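Local coordinates for alginate lyase (Aplysia kurodai, PDB 5GMT), which cleaves alginate as a polysaccharide lyase of family 14, with a specificity directed at polymannuronate, at residues A[199-204]-A[228-233]. Sequence-based numbering, arbitrary orientation.
Sequences HINTVG and HLRMRN
The backbone O of His199 touches the methyl CE of Met231 at 3.6 Å. Ile200 lays CD1 over one face of the Arg232 guanidinium, 3.6 Å from NE. Asn201 carries the contact. Its CG sits in the crowded position between backbone N and carbonyl carbon (chi1 61°), which turns the amide onto the opposing backbone. Asn201 OD1 accepts from Met231 N at 2.7 Å, well above the carbonyl plane, and from Arg232 N at 3.0 Å, on a lone pair. Asn201 ND2 donates to Arg232 O at 3.0 Å, nearly straight at 165°. An alanine in place of Asn201 would lose the bonds of OD1 and ND2 and would probably loosen the hold on the 231-232 backbone. The backbone O of Asn201 is gripped side-on by NE and NH2 of Arg232, in the guanidinium plane, while NH1 bonds His237 O. Val203 CG2 lies over the other guanidinium face, so Arg232 is sandwiched between two aliphatic groups. A water donates to Asn233 OD1, which also bonds Asn158, and weakly accepts from Gly204 N. The contact joins the loop between strands 191-199 and 208-216 to the chain leaving strand 222-229, at one end of the concanavalin-like fold. Phe137 of strand 136-143 touches Ile200 and Met231.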
loop_
_atom_site.group_PDB
_atom_site.type_symbol
_atom_site.label_atom_id
_atom_site.label_comp_id
_atom_site.label_asym_id
_atom_site.label_seq_id
_atom_site.Cartn_x
_atom_site.Cartn_y
_atom_site.Cartn_z
ATOM N N HIS A 199 -2.879 2.860 -13.405
ATOM C CA HIS A 199 -2.583 2.654 -14.821
ATOM C C HIS A 199 -1.191 3.204 -15.069
ATOM O O HIS A 199 -0.960 4.406 -14.916
ATOM C CB HIS A 199 -3.623 3.344 -15.720
ATOM C CG HIS A 199 -4.989 2.738 -15.629
ATOM N ND1 HIS A 199 -5.661 2.253 -16.729
ATOM C CD2 HIS A 199 -5.791 2.504 -14.562
ATOM C CE1 HIS A 199 -6.822 1.754 -16.347
ATOM N NE2 HIS A 199 -6.931 1.902 -15.037
ATOM N N ILE A 200 -0.249 2.336 -15.427
ATOM C CA ILE A 200 1.122 2.799 -15.542
ATOM C C ILE A 200 1.270 3.542 -16.857
ATOM O O ILE A 200 0.446 3.398 -17.761
ATOM C CB ILE A 200 2.155 1.643 -15.428
ATOM C CG1 ILE A 200 1.960 0.592 -16.521
ATOM C CG2 ILE A 200 2.079 0.990 -14.052
ATOM C CD1 ILE A 200 2.958 -0.579 -16.371
ATOM N N ASN A 201 2.299 4.372 -16.942
ATOM C CA ASN A 201 2.488 5.239 -18.099
ATOM C C ASN A 201 2.876 4.520 -19.377
ATOM O O ASN A 201 3.479 3.443 -19.359
ATOM C CB ASN A 201 3.556 6.284 -17.791
ATOM C CG ASN A 201 4.905 5.652 -17.484
ATOM O OD1 ASN A 201 5.067 4.992 -16.454
ATOM N ND2 ASN A 201 5.889 5.855 -18.380
ATOM N N THR A 202 2.522 5.138 -20.493
ATOM C CA THR A 202 3.178 4.837 -21.760
ATOM C C THR A 202 4.650 5.164 -21.602
ATOM O O THR A 202 4.990 6.232 -21.095
ATOM C CB THR A 202 2.596 5.671 -22.897
ATOM O OG1 THR A 202 1.165 5.566 -22.869
ATOM C CG2 THR A 202 3.133 5.191 -24.248
ATOM N N VAL A 203 5.528 4.254 -22.009
ATOM C CA VAL A 203 6.950 4.546 -21.942
ATOM C C VAL A 203 7.216 5.764 -22.816
ATOM O O VAL A 203 6.721 5.852 -23.937
ATOM C CB VAL A 203 7.799 3.322 -22.369
ATOM C CG1 VAL A 203 9.277 3.679 -22.457
ATOM C CG2 VAL A 203 7.593 2.203 -21.373
ATOM N N GLY A 204 7.940 6.733 -22.270
ATOM C CA GLY A 204 8.226 7.966 -22.973
ATOM C C GLY A 204 7.270 9.073 -22.588
ATOM O O GLY A 204 7.442 10.216 -22.996
ATOM N N HIS A 228 -0.841 12.311 -14.487
ATOM C CA HIS A 228 0.424 12.735 -15.071
ATOM C C HIS A 228 1.632 12.205 -14.305
ATOM O O HIS A 228 2.541 12.963 -13.938
ATOM C CB HIS A 228 0.450 14.253 -15.164
ATOM C CG HIS A 228 -0.665 14.804 -15.999
ATOM N ND1 HIS A 228 -1.293 15.995 -15.718
ATOM C CD2 HIS A 228 -1.291 14.297 -17.091
ATOM C CE1 HIS A 228 -2.245 16.214 -16.614
ATOM N NE2 HIS A 228 -2.263 15.201 -17.458
ATOM N N LEU A 229 1.630 10.890 -14.087
ATOM C CA LEU A 229 2.719 10.193 -13.412
ATOM C C LEU A 229 3.548 9.338 -14.352
ATOM O O LEU A 229 3.033 8.797 -15.331
ATOM C CB LEU A 229 2.174 9.277 -12.317
ATOM C CG LEU A 229 1.395 9.946 -11.192
ATOM C CD1 LEU A 229 1.051 8.885 -10.140
ATOM C CD2 LEU A 229 2.163 11.115 -10.578
ATOM N N ARG A 230 4.830 9.214 -14.033
ATOM C CA ARG A 230 5.696 8.243 -14.680
ATOM C C ARG A 230 6.066 7.158 -13.669
ATOM O O ARG A 230 6.587 7.473 -12.592
ATOM C CB ARG A 230 6.959 8.925 -15.220
ATOM C CG ARG A 230 8.011 7.947 -15.666
ATOM C CD ARG A 230 9.100 8.634 -16.447
ATOM N NE ARG A 230 8.649 8.997 -17.781
ATOM C CZ ARG A 230 8.787 10.204 -18.322
ATOM N NH1 ARG A 230 9.370 11.180 -17.651
ATOM N NH2 ARG A 230 8.350 10.428 -19.551
ATOM N N MET A 231 5.767 5.899 -13.996
ATOM C CA MET A 231 6.119 4.773 -13.135
ATOM C C MET A 231 7.308 3.998 -13.688
ATOM O O MET A 231 8.046 3.352 -12.945
ATOM C CB MET A 231 4.937 3.814 -12.966
ATOM C CG MET A 231 3.783 4.362 -12.142
ATOM S SD MET A 231 2.748 5.449 -13.133
ATOM C CE MET A 231 1.201 5.346 -12.207
ATOM N N ARG A 232 7.481 4.044 -15.005
ATOM C CA ARG A 232 8.504 3.220 -15.637
ATOM C C ARG A 232 9.157 3.945 -16.816
ATOM O O ARG A 232 8.553 4.834 -17.424
ATOM C CB ARG A 232 7.892 1.904 -16.101
ATOM C CG ARG A 232 6.726 2.121 -17.044
ATOM C CD ARG A 232 6.206 0.837 -17.655
ATOM N NE ARG A 232 5.158 1.124 -18.631
ATOM C CZ ARG A 232 4.694 0.247 -19.509
ATOM N NH1 ARG A 232 5.186 -0.985 -19.552
ATOM N NH2 ARG A 232 3.746 0.612 -20.364
ATOM N N ASN A 233 10.393 3.563 -17.130
ATOM C CA ASN A 233 11.088 4.131 -18.291
ATOM C C ASN A 233 11.393 3.091 -19.346
ATOM O O ASN A 233 11.992 3.398 -20.378
ATOM C CB ASN A 233 12.385 4.827 -17.874
ATOM C CG ASN A 233 12.136 6.185 -17.259
ATOM O OD1 ASN A 233 11.651 7.102 -17.929
ATOM N ND2 ASN A 233 12.468 6.327 -15.984
HETATM O O HOH W 1 10.424 7.372 -20.378
#